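Local coordinates for protein probable mannosyltransferase KTR4 (Saccharomyces cerevisiae, PDB 5A08) that is a putative mannosyltransferase of yeast, a member of a glycosyltransferase family with a GT-A type fold, at residues Thr274-Phe279 with Glu335-Tyr340. Numbering follows the deposited sequence.
Sequences TSTMDF and EKYMQY. With CA (calcium ion), chain F.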
loop_
_atom_site.group_PDB
_atom_site.type_symbol
_atom_site.label_atom_id
_atom_site.label_comp_id
_atom_site.label_asym_id
_atom_site.label_seq_id
_atom_site.Cartn_x
_atom_site.Cartn_y
_atom_site.Cartn_z
ATOM N N THR B 274 7.783 4.976 -17.686
ATOM C CA THR B 274 8.860 5.568 -18.525
ATOM C C THR B 274 9.598 6.690 -17.855
ATOM O O THR B 274 10.824 6.713 -17.888
ATOM C CB THR B 274 8.362 5.989 -19.905
ATOM O OG1 THR B 274 7.203 6.825 -19.773
ATOM C CG2 THR B 274 7.954 4.742 -20.661
ATOM N N SER B 275 8.885 7.567 -17.174
ATOM C CA SER B 275 9.535 8.656 -16.429
ATOM C C SER B 275 10.381 8.084 -15.273
ATOM O O SER B 275 11.454 8.574 -14.975
ATOM C CB SER B 275 8.475 9.564 -15.822
ATOM O OG SER B 275 7.852 10.298 -16.822
ATOM N N THR B 276 9.825 7.065 -14.623
ATOM C CA THR B 276 10.471 6.409 -13.535
ATOM C C THR B 276 11.774 5.718 -13.988
ATOM O O THR B 276 12.792 5.772 -13.289
ATOM C CB THR B 276 9.520 5.401 -12.838
ATOM O OG1 THR B 276 8.443 6.127 -12.208
ATOM C CG2 THR B 276 10.260 4.646 -11.764
ATOM N N MET B 277 11.726 5.062 -15.122
ATOM C CA MET B 277 12.946 4.508 -15.735
ATOM C C MET B 277 14.063 5.556 -15.954
ATOM O O MET B 277 15.230 5.362 -15.561
ATOM C CB MET B 277 12.556 3.832 -17.052
ATOM C CG MET B 277 13.615 2.910 -17.623
ATOM S SD MET B 277 13.792 1.432 -16.582
ATOM C CE MET B 277 15.489 1.720 -16.090
ATOM N N ASP B 278 13.709 6.698 -16.501
ATOM C CA ASP B 278 14.663 7.805 -16.651
ATOM C C ASP B 278 15.208 8.341 -15.329
ATOM O O ASP B 278 16.383 8.657 -15.238
ATOM C CB ASP B 278 14.018 8.949 -17.488
ATOM C CG ASP B 278 13.888 8.575 -18.930
ATOM O OD1 ASP B 278 14.473 7.576 -19.364
ATOM O OD2 ASP B 278 13.208 9.240 -19.693
ATOM N N PHE B 279 14.343 8.445 -14.300
ATOM C CA PHE B 279 14.782 8.815 -12.977
ATOM C C PHE B 279 15.836 7.846 -12.439
ATOM O O PHE B 279 16.865 8.254 -11.905
ATOM C CB PHE B 279 13.589 8.840 -12.011
ATOM C CG PHE B 279 13.981 9.135 -10.601
ATOM C CD1 PHE B 279 14.294 10.430 -10.206
ATOM C CD2 PHE B 279 14.083 8.122 -9.675
ATOM C CE1 PHE B 279 14.688 10.698 -8.897
ATOM C CE2 PHE B 279 14.465 8.399 -8.371
ATOM C CZ PHE B 279 14.757 9.679 -7.975
ATOM N N GLU B 335 12.175 10.810 -1.388
ATOM C CA GLU B 335 11.905 12.256 -1.550
ATOM C C GLU B 335 12.329 12.730 -2.908
ATOM O O GLU B 335 11.572 13.472 -3.581
ATOM C CB GLU B 335 12.551 13.113 -0.475
ATOM C CG GLU B 335 12.062 12.772 0.914
ATOM C CD GLU B 335 10.700 13.407 1.231
ATOM O OE1 GLU B 335 9.768 13.305 0.452
ATOM O OE2 GLU B 335 10.558 13.991 2.313
ATOM N N LYS B 336 13.486 12.296 -3.369
ATOM C CA LYS B 336 13.912 12.750 -4.712
ATOM C C LYS B 336 13.014 12.260 -5.809
ATOM O O LYS B 336 12.706 12.980 -6.745
ATOM C CB LYS B 336 15.328 12.320 -5.005
ATOM C CG LYS B 336 16.356 13.001 -4.129
ATOM C CD LYS B 336 16.497 14.464 -4.423
ATOM C CE LYS B 336 17.642 15.061 -3.603
ATOM N NZ LYS B 336 17.312 16.494 -3.328
ATOM N N TYR B 337 12.554 11.023 -5.679
ATOM C CA TYR B 337 11.600 10.464 -6.652
ATOM C C TYR B 337 10.300 11.289 -6.677
ATOM O O TYR B 337 9.773 11.624 -7.766
ATOM C CB TYR B 337 11.394 8.976 -6.332
ATOM C CG TYR B 337 10.468 8.228 -7.215
ATOM C CD1 TYR B 337 10.563 8.301 -8.616
ATOM C CD2 TYR B 337 9.498 7.405 -6.680
ATOM C CE1 TYR B 337 9.698 7.608 -9.450
ATOM C CE2 TYR B 337 8.606 6.732 -7.509
ATOM C CZ TYR B 337 8.732 6.827 -8.879
ATOM O OH TYR B 337 7.859 6.157 -9.676
ATOM N N MET B 338 9.805 11.669 -5.491
ATOM C CA MET B 338 8.597 12.451 -5.430
ATOM C C MET B 338 8.762 13.839 -6.083
ATOM O O MET B 338 7.886 14.325 -6.823
ATOM C CB MET B 338 8.163 12.679 -3.996
ATOM C CG MET B 338 7.751 11.463 -3.213
ATOM S SD MET B 338 6.455 10.493 -3.993
ATOM C CE MET B 338 7.494 9.235 -4.729
ATOM N N GLN B 339 9.881 14.476 -5.825
ATOM C CA GLN B 339 10.165 15.769 -6.443
ATOM C C GLN B 339 10.224 15.657 -7.982
ATOM O O GLN B 339 9.718 16.522 -8.684
ATOM C CB GLN B 339 11.474 16.307 -5.897
ATOM C CG GLN B 339 12.221 17.300 -6.826
ATOM C CD GLN B 339 13.609 17.640 -6.260
ATOM O OE1 GLN B 339 14.654 17.108 -6.687
ATOM N NE2 GLN B 339 13.602 18.449 -5.223
ATOM N N TYR B 340 10.797 14.556 -8.470
ATOM C CA TYR B 340 10.848 14.302 -9.886
ATOM C C TYR B 340 9.469 14.066 -10.490
ATOM O O TYR B 340 9.137 14.615 -11.553
ATOM C CB TYR B 340 11.737 13.127 -10.124
ATOM C CG TYR B 340 11.875 12.722 -11.543
ATOM C CD1 TYR B 340 12.886 13.246 -12.372
ATOM C CD2 TYR B 340 11.081 11.704 -12.033
ATOM C CE1 TYR B 340 13.014 12.794 -13.689
ATOM C CE2 TYR B 340 11.192 11.268 -13.326
ATOM C CZ TYR B 340 12.153 11.792 -14.139
ATOM O OH TYR B 340 12.235 11.279 -15.394
HETATM CA CA CA F . 16.246 6.667 -20.503
HETATM O O HOH W 1 17.821 7.996 -20.191
HETATM O O HOH W 2 15.362 7.187 -22.750
#
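F279 holds CG anti to the backbone N (chi1 177°), as do Y337 and Y340, which extends three rings into the gap between helices 272-282 and 332-344. F279 reaches in from one helix and the two tyrosines from the other; the phenyl ring packs against both, with its CD1 3.6 Å from CG of Y340. Both ring pairs meet obliquely: the F279 plane is turned 44° from that of Y337 and 50° from that of Y340. Two CH-pi contacts add to the direct ring contacts. CA of Y337 stands over one face of the phenyl ring, 4.0 Å from its centroid, while CB of F279 sits over a face of the Y340 ring, 3.9 Å from that centroid. At the far end of the phenyl ring, CZ of F279 comes within 3.5 Å of N of Y337.

Both tyrosine hydroxyls reach across to the opposite helix. Y337 OH donates to OG1 of T276 at 2.6 Å, with OG1 near the tyrosine ring plane, at its edge; the threonine oxygen is also hydrogen-bonded to the carbonyl of L272. Y340 OH donates to the carbonyl O of S275 at 2.8 Å, tilted from the carbonyl plane, and that oxygen still accepts the helical bond from N of F279. D278, whose CB packs near Y340 OH, binds a calcium ion through OD1 at 2.3 Å, together with two waters and E281. F365 of helix 354-365 meets Y337 edge-to-face. The axes of segments 274-279 and 335-340 approach to 10.8 Å and run obliquely, nearer antiparallel than parallel; the arrangement is an aromatic cluster joining two helices within the mannosyltransferase family region of this GT-A clan protein.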